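Local structure of cobalamin biosynthesis protein CobN (Mycobacterium tuberculosis, 7C6O) at residues Ala172-Glu180 and Tyr195-Thr205. The protein is the large, catalytic subunit of cobaltochelatase, the enzyme that inserts cobalt into the corrin ring during cobalamin biosynthesis. Sequence-based numbering, arbitrary orientation. Where two conformers were deposited one is given.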
ATOM      1  N   ALA A 172      22.181 -13.642  38.471  1.00 28.25           N
ATOM      2  CA  ALA A 172      21.483 -13.997  37.248  1.00 29.94           C
ATOM      3  C   ALA A 172      20.543 -12.873  36.831  1.00 30.21           C
ATOM      4  O   ALA A 172      19.959 -12.175  37.664  1.00 31.11           O
ATOM      5  CB  ALA A 172      20.700 -15.295  37.435  1.00 29.28           C
ATOM      6  N   THR A 173      20.412 -12.692  35.525  1.00 31.91           N
ATOM      7  CA  THR A 173      19.497 -11.707  34.982  1.00 33.79           C
ATOM      8  C   THR A 173      18.319 -12.411  34.333  1.00 33.73           C
ATOM      9  O   THR A 173      18.522 -13.313  33.509  1.00 37.05           O
ATOM     10  CB  THR A 173      20.204 -10.820  33.959  1.00 36.71           C
ATOM     11  OG1 THR A 173      21.149 -11.607  33.222  1.00 37.96           O
ATOM     12  CG2 THR A 173      20.930  -9.685  34.662  1.00 38.47           C
ATOM     13  N   PRO A 174      17.089 -12.039  34.677  1.00 30.80           N
ATOM     14  CA  PRO A 174      15.926 -12.762  34.154  1.00 30.82           C
ATOM     15  C   PRO A 174      15.793 -12.586  32.650  1.00 29.62           C
ATOM     16  O   PRO A 174      16.333 -11.655  32.049  1.00 28.86           O
ATOM     17  CB  PRO A 174      14.741 -12.121  34.889  1.00 33.45           C
ATOM     18  CG  PRO A 174      15.339 -11.306  35.996  1.00 33.98           C
ATOM     19  CD  PRO A 174      16.701 -10.910  35.534  1.00 33.84           C
ATOM     20  N   THR A 175      15.060 -13.518  32.037  1.00 28.61           N
ATOM     21  CA  THR A 175      14.772 -13.407  30.613  1.00 28.45           C
ATOM     22  C   THR A 175      13.849 -12.236  30.313  1.00 25.31           C
ATOM     23  O   THR A 175      13.837 -11.744  29.180  1.00 28.21           O
ATOM     24  CB  THR A 175      14.158 -14.710  30.097  1.00 33.04           C
ATOM     25  OG1 THR A 175      12.940 -14.977  30.801  1.00 34.37           O
ATOM     26  CG2 THR A 175      15.118 -15.869  30.316  1.00 37.18           C
ATOM     27  N   TRP A 176      13.085 -11.781  31.302  1.00 24.05           N
ATOM     28  CA  TRP A 176      12.227 -10.615  31.166  1.00 26.36           C
ATOM     29  C   TRP A 176      12.100  -9.961  32.534  1.00 26.25           C
ATOM     30  O   TRP A 176      12.313 -10.599  33.565  1.00 27.79           O
ATOM     31  CB  TRP A 176      10.846 -10.989  30.617  1.00 25.45           C
ATOM     32  CG  TRP A 176       9.991 -11.709  31.617  1.00 25.49           C
ATOM     33  CD1 TRP A 176       9.957 -13.054  31.850  1.00 26.85           C
ATOM     34  CD2 TRP A 176       9.051 -11.119  32.521  1.00 26.90           C
ATOM     35  NE1 TRP A 176       9.051 -13.337  32.845  1.00 28.08           N
ATOM     36  CE2 TRP A 176       8.482 -12.166  33.274  1.00 27.06           C
ATOM     37  CE3 TRP A 176       8.635  -9.807  32.767  1.00 25.41           C
ATOM     38  CZ2 TRP A 176       7.519 -11.941  34.255  1.00 26.55           C
ATOM     39  CZ3 TRP A 176       7.678  -9.586  33.743  1.00 26.28           C
ATOM     40  CH2 TRP A 176       7.130 -10.648  34.474  1.00 26.91           C
ATOM     41  N   GLY A 177      11.745  -8.682  32.539  1.00 22.91           N
ATOM     42  CA  GLY A 177      11.578  -7.996  33.807  1.00 20.26           C
ATOM     43  C   GLY A 177      11.088  -6.581  33.603  1.00 23.01           C
ATOM     44  O   GLY A 177      10.823  -6.140  32.480  1.00 19.23           O
ATOM     45  N   VAL A 178      10.980  -5.870  34.723  1.00 19.72           N
ATOM     46  CA  VAL A 178      10.463  -4.508  34.761  1.00 23.88           C
ATOM     47  C   VAL A 178      11.623  -3.539  34.920  1.00 26.76           C
ATOM     48  O   VAL A 178      12.591  -3.819  35.640  1.00 29.53           O
ATOM     49  CB  VAL A 178       9.448  -4.338  35.908  1.00 29.12           C
ATOM     50  CG1 VAL A 178       8.686  -3.026  35.763  1.00 31.34           C
ATOM     51  CG2 VAL A 178       8.492  -5.519  35.959  1.00 30.10           C
ATOM     52  N   LEU A 179      11.536  -2.398  34.238  1.00 20.78           N
ATOM     53  CA  LEU A 179      12.422  -1.273  34.512  1.00 21.89           C
ATOM     54  C   LEU A 179      11.853  -0.520  35.707  1.00 23.83           C
ATOM     55  O   LEU A 179      10.805   0.126  35.600  1.00 21.79           O
ATOM     56  CB  LEU A 179      12.545  -0.367  33.290  1.00 21.02           C
ATOM     57  CG  LEU A 179      13.461   0.848  33.450  1.00 22.59           C
ATOM     58  CD1 LEU A 179      14.901   0.416  33.688  1.00 24.01           C
ATOM     59  CD2 LEU A 179      13.365   1.762  32.237  1.00 22.51           C
ATOM     60  N   GLU A 180      12.529  -0.612  36.850  1.00 26.16           N
ATOM     61  CA  GLU A 180      11.988  -0.035  38.073  1.00 26.12           C
ATOM     62  C   GLU A 180      12.071   1.486  38.028  1.00 22.87           C
ATOM     63  O   GLU A 180      13.135   2.059  37.771  1.00 25.30           O
ATOM     64  CB  GLU A 180      12.728  -0.579  39.294  1.00 30.26           C
ATOM     65  CG  GLU A 180      12.533  -2.076  39.518  0.67 33.65           C
ATOM     66  CD  GLU A 180      11.084  -2.456  39.785  0.53 37.29           C
ATOM     67  OE1 GLU A 180      10.304  -1.590  40.240  0.42 38.79           O
ATOM     68  OE2 GLU A 180      10.721  -3.626  39.540  0.71 38.70           O
ATOM     69  N   TYR A 195      10.737  -3.432  25.325  1.00 15.46           N
ATOM     70  CA  TYR A 195      12.034  -3.196  24.709  1.00 17.41           C
ATOM     71  C   TYR A 195      12.924  -4.417  24.906  1.00 16.65           C
ATOM     72  O   TYR A 195      12.589  -5.350  25.640  1.00 18.76           O
ATOM     73  CB  TYR A 195      12.702  -1.927  25.263  1.00 14.72           C
ATOM     74  CG  TYR A 195      13.066  -1.969  26.731  1.00 16.29           C
ATOM     75  CD1 TYR A 195      12.096  -1.820  27.714  1.00 16.22           C
ATOM     76  CD2 TYR A 195      14.389  -2.125  27.134  1.00 19.03           C
ATOM     77  CE1 TYR A 195      12.428  -1.845  29.058  1.00 18.96           C
ATOM     78  CE2 TYR A 195      14.731  -2.150  28.475  1.00 18.34           C
ATOM     79  CZ  TYR A 195      13.747  -2.009  29.434  1.00 19.88           C
ATOM     80  OH  TYR A 195      14.079  -2.033  30.772  1.00 17.22           O
ATOM     81  N   TYR A 196      14.070  -4.406  24.231  1.00 15.13           N
ATOM     82  CA  TYR A 196      14.927  -5.580  24.174  1.00 17.91           C
ATOM     83  C   TYR A 196      15.764  -5.735  25.438  1.00 19.22           C
ATOM     84  O   TYR A 196      16.265  -4.756  26.002  1.00 17.98           O
ATOM     85  CB  TYR A 196      15.836  -5.514  22.947  1.00 20.46           C
ATOM     86  CG  TYR A 196      15.199  -6.109  21.713  1.00 21.21           C
ATOM     87  CD1 TYR A 196      14.626  -7.375  21.750  1.00 24.64           C
ATOM     88  CD2 TYR A 196      15.154  -5.402  20.518  1.00 24.03           C
ATOM     89  CE1 TYR A 196      14.035  -7.927  20.628  1.00 24.12           C
ATOM     90  CE2 TYR A 196      14.563  -5.945  19.391  1.00 22.98           C
ATOM     91  CZ  TYR A 196      14.007  -7.206  19.452  1.00 23.82           C
ATOM     92  OH  TYR A 196      13.417  -7.754  18.335  1.00 26.80           O
ATOM     93  N   ARG A 197      15.911  -6.991  25.871  1.00 18.99           N
ATOM     94  CA  ARG A 197      16.712  -7.319  27.046  1.00 17.92           C
ATOM     95  C   ARG A 197      18.159  -6.872  26.883  1.00 17.12           C
ATOM     96  O   ARG A 197      18.791  -6.448  27.858  1.00 18.47           O
ATOM     97  CB  ARG A 197      16.633  -8.826  27.299  1.00 20.49           C
ATOM     98  CG  ARG A 197      17.405  -9.349  28.499  1.00 19.60           C
ATOM     99  CD  ARG A 197      17.159 -10.846  28.646  1.00 26.38           C
ATOM    100  NE  ARG A 197      17.811 -11.417  29.819  1.00 26.55           N
ATOM    101  CZ  ARG A 197      19.038 -11.924  29.813  1.00 26.38           C
ATOM    102  NH1 ARG A 197      19.747 -11.925  28.692  1.00 24.56           N
ATOM    103  NH2 ARG A 197      19.556 -12.429  30.925  1.00 24.77           N
ATOM    104  N   ALA A 198      18.692  -6.946  25.661  1.00 18.44           N
ATOM    105  CA  ALA A 198      20.074  -6.542  25.425  1.00 19.42           C
ATOM    106  C   ALA A 198      20.300  -5.080  25.794  1.00 19.63           C
ATOM    107  O   ALA A 198      21.368  -4.719  26.302  1.00 18.75           O
ATOM    108  CB  ALA A 198      20.450  -6.791  23.965  1.00 18.88           C
ATOM    109  N   GLN A 199      19.307  -4.222  25.546  1.00 19.58           N
ATOM    110  CA  GLN A 199      19.441  -2.820  25.926  1.00 16.73           C
ATOM    111  C   GLN A 199      19.373  -2.652  27.438  1.00 17.01           C
ATOM    112  O   GLN A 199      20.077  -1.810  28.007  1.00 18.30           O
ATOM    113  CB  GLN A 199      18.361  -1.980  25.245  1.00 19.52           C
ATOM    114  CG  GLN A 199      18.353  -2.089  23.731  1.00 21.07           C
ATOM    115  CD  GLN A 199      19.652  -1.621  23.103  1.00 27.55           C
ATOM    116  OE1 GLN A 199      20.260  -0.649  23.552  1.00 29.25           O
ATOM    117  NE2 GLN A 199      20.087  -2.318  22.060  1.00 31.50           N
ATOM    118  N   HIS A 200      18.526  -3.438  28.105  1.00 17.27           N
ATOM    119  CA  HIS A 200      18.451  -3.370  29.561  1.00 18.05           C
ATOM    120  C   HIS A 200      19.782  -3.761  30.190  1.00 17.27           C
ATOM    121  O   HIS A 200      20.278  -3.083  31.097  1.00 17.41           O
ATOM    122  CB  HIS A 200      17.326  -4.273  30.071  1.00 16.70           C
ATOM    123  CG  HIS A 200      17.065  -4.139  31.539  1.00 20.64           C
ATOM    124  ND1 HIS A 200      16.336  -3.098  32.074  1.00 22.25           N
ATOM    125  CD2 HIS A 200      17.442  -4.911  32.586  1.00 22.09           C
ATOM    126  CE1 HIS A 200      16.271  -3.236  33.386  1.00 22.53           C
ATOM    127  NE2 HIS A 200      16.935  -4.329  33.723  1.00 21.50           N
ATOM    128  N   LEU A 201      20.383  -4.850  29.705  1.00 17.95           N
ATOM    129  CA  LEU A 201      21.654  -5.308  30.260  1.00 19.07           C
ATOM    130  C   LEU A 201      22.762  -4.290  30.027  1.00 21.82           C
ATOM    131  O   LEU A 201      23.620  -4.085  30.893  1.00 20.09           O
ATOM    132  CB  LEU A 201      22.035  -6.655  29.651  1.00 19.41           C
ATOM    133  CG  LEU A 201      21.109  -7.817  30.000  1.00 21.81           C
ATOM    134  CD1 LEU A 201      21.585  -9.092  29.333  1.00 22.83           C
ATOM    135  CD2 LEU A 201      21.050  -7.987  31.499  1.00 21.43           C
ATOM    136  N   ALA A 202      22.763  -3.645  28.858  1.00 21.45           N
ATOM    137  CA  ALA A 202      23.776  -2.639  28.564  1.00 20.25           C
ATOM    138  C   ALA A 202      23.605  -1.378  29.399  1.00 19.72           C
ATOM    139  O   ALA A 202      24.564  -0.612  29.544  1.00 22.81           O
ATOM    140  CB  ALA A 202      23.742  -2.281  27.078  1.00 20.31           C
ATOM    141  N   GLY A 203      22.419  -1.147  29.956  1.00 17.84           N
ATOM    142  CA  GLY A 203      22.134   0.107  30.619  1.00 19.34           C
ATOM    143  C   GLY A 203      21.677   1.218  29.701  1.00 21.74           C
ATOM    144  O   GLY A 203      21.525   2.356  30.161  1.00 24.14           O
ATOM    145  N   ASN A 204      21.466   0.930  28.416  1.00 22.77           N
ATOM    146  CA  ASN A 204      20.981   1.926  27.459  0.54 23.65           C
ATOM    147  C   ASN A 204      19.452   1.944  27.478  1.00 22.57           C
ATOM    148  O   ASN A 204      18.770   1.521  26.544  1.00 21.62           O
ATOM    149  CB  ASN A 204      21.517   1.634  26.063  0.54 24.58           C
ATOM    150  CG  ASN A 204      22.879   2.255  25.815  0.54 24.72           C
ATOM    151  OD1 ASN A 204      23.300   3.167  26.528  0.54 26.78           O
ATOM    152  ND2 ASN A 204      23.570   1.771  24.788  0.54 22.77           N
ATOM    153  N   THR A 205      18.912   2.448  28.585  1.00 20.25           N
ATOM    154  CA  THR A 205      17.467   2.515  28.764  1.00 20.92           C
ATOM    155  C   THR A 205      16.941   3.943  28.753  1.00 19.93           C
ATOM    156  O   THR A 205      15.758   4.158  29.042  1.00 18.06           O
ATOM    157  CB  THR A 205      17.057   1.812  30.062  1.00 21.51           C
ATOM    158  OG1 THR A 205      17.773   2.377  31.168  1.00 21.89           O
ATOM    159  CG2 THR A 205      17.350   0.321  29.973  1.00 23.30           C
TER
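Arg-197 turns its guanidinium onto two successive backbone carbonyls, those of Thr-173 and Pro-174, and no acidic side chain of the facing segment meets it. The setting is one edge of a mixed beta-sheet, where 176-178 is an outermost strand and runs antiparallel to 221-227; beyond that lies strand 190-196, which passes directly into the short helix 197-202. The two segments therefore do not pair as strands, and what joins them is side chains of the helix, and of Tyr-195 just before it, meeting the residues that flank the edge strand, Thr-173 to Thr-175 and Leu-179.

Arg-197 stands in the first turn, with Tyr-196 as N-cap. With CG anti to the backbone N (chi1 -180°) the chain runs extended as far as NE; the last torsion, -91°, then swings the guanidinium out of that line, with NE and NH2 against the loop. Arg-197 NE gives a nearly straight hydrogen bond to Pro-174 O, 2.7 Å, N-H...O angle 171°, with the oxygen at the edge of the guanidinium, in its plane. Arg-197 NH2 donates to Thr-173 O at 2.9 Å; this bond is more bent, and the nitrogen sits above the carbonyl plane. Two neighbouring N-H groups thus hold the plane from turning. Thr-173 OG1 also lies near NH2, but at a poor angle, and bonds instead to His-143 O. The other branch of the threonine, Thr-173 CG2, rests on Leu-201 CD2 at 3.6 Å. The CD methylene of Arg-197 covers Thr-175 O, a buried carbonyl for which the model offers no partner.

At the other end, Leu-179 crosses Tyr-195 at about a right angle. Helix 206-217 adds Val-208 to this apolar patch, and His-200, which stacks on Tyr-226, presents its ring edge to Leu-179 CD1. The phenol is fixed from the helix side, with Tyr-195 OH hydrogen-bonded to His-200 ND1 at 2.8 Å, and Leu-179 CB touches the same hydroxyl oxygen at 3.4 Å.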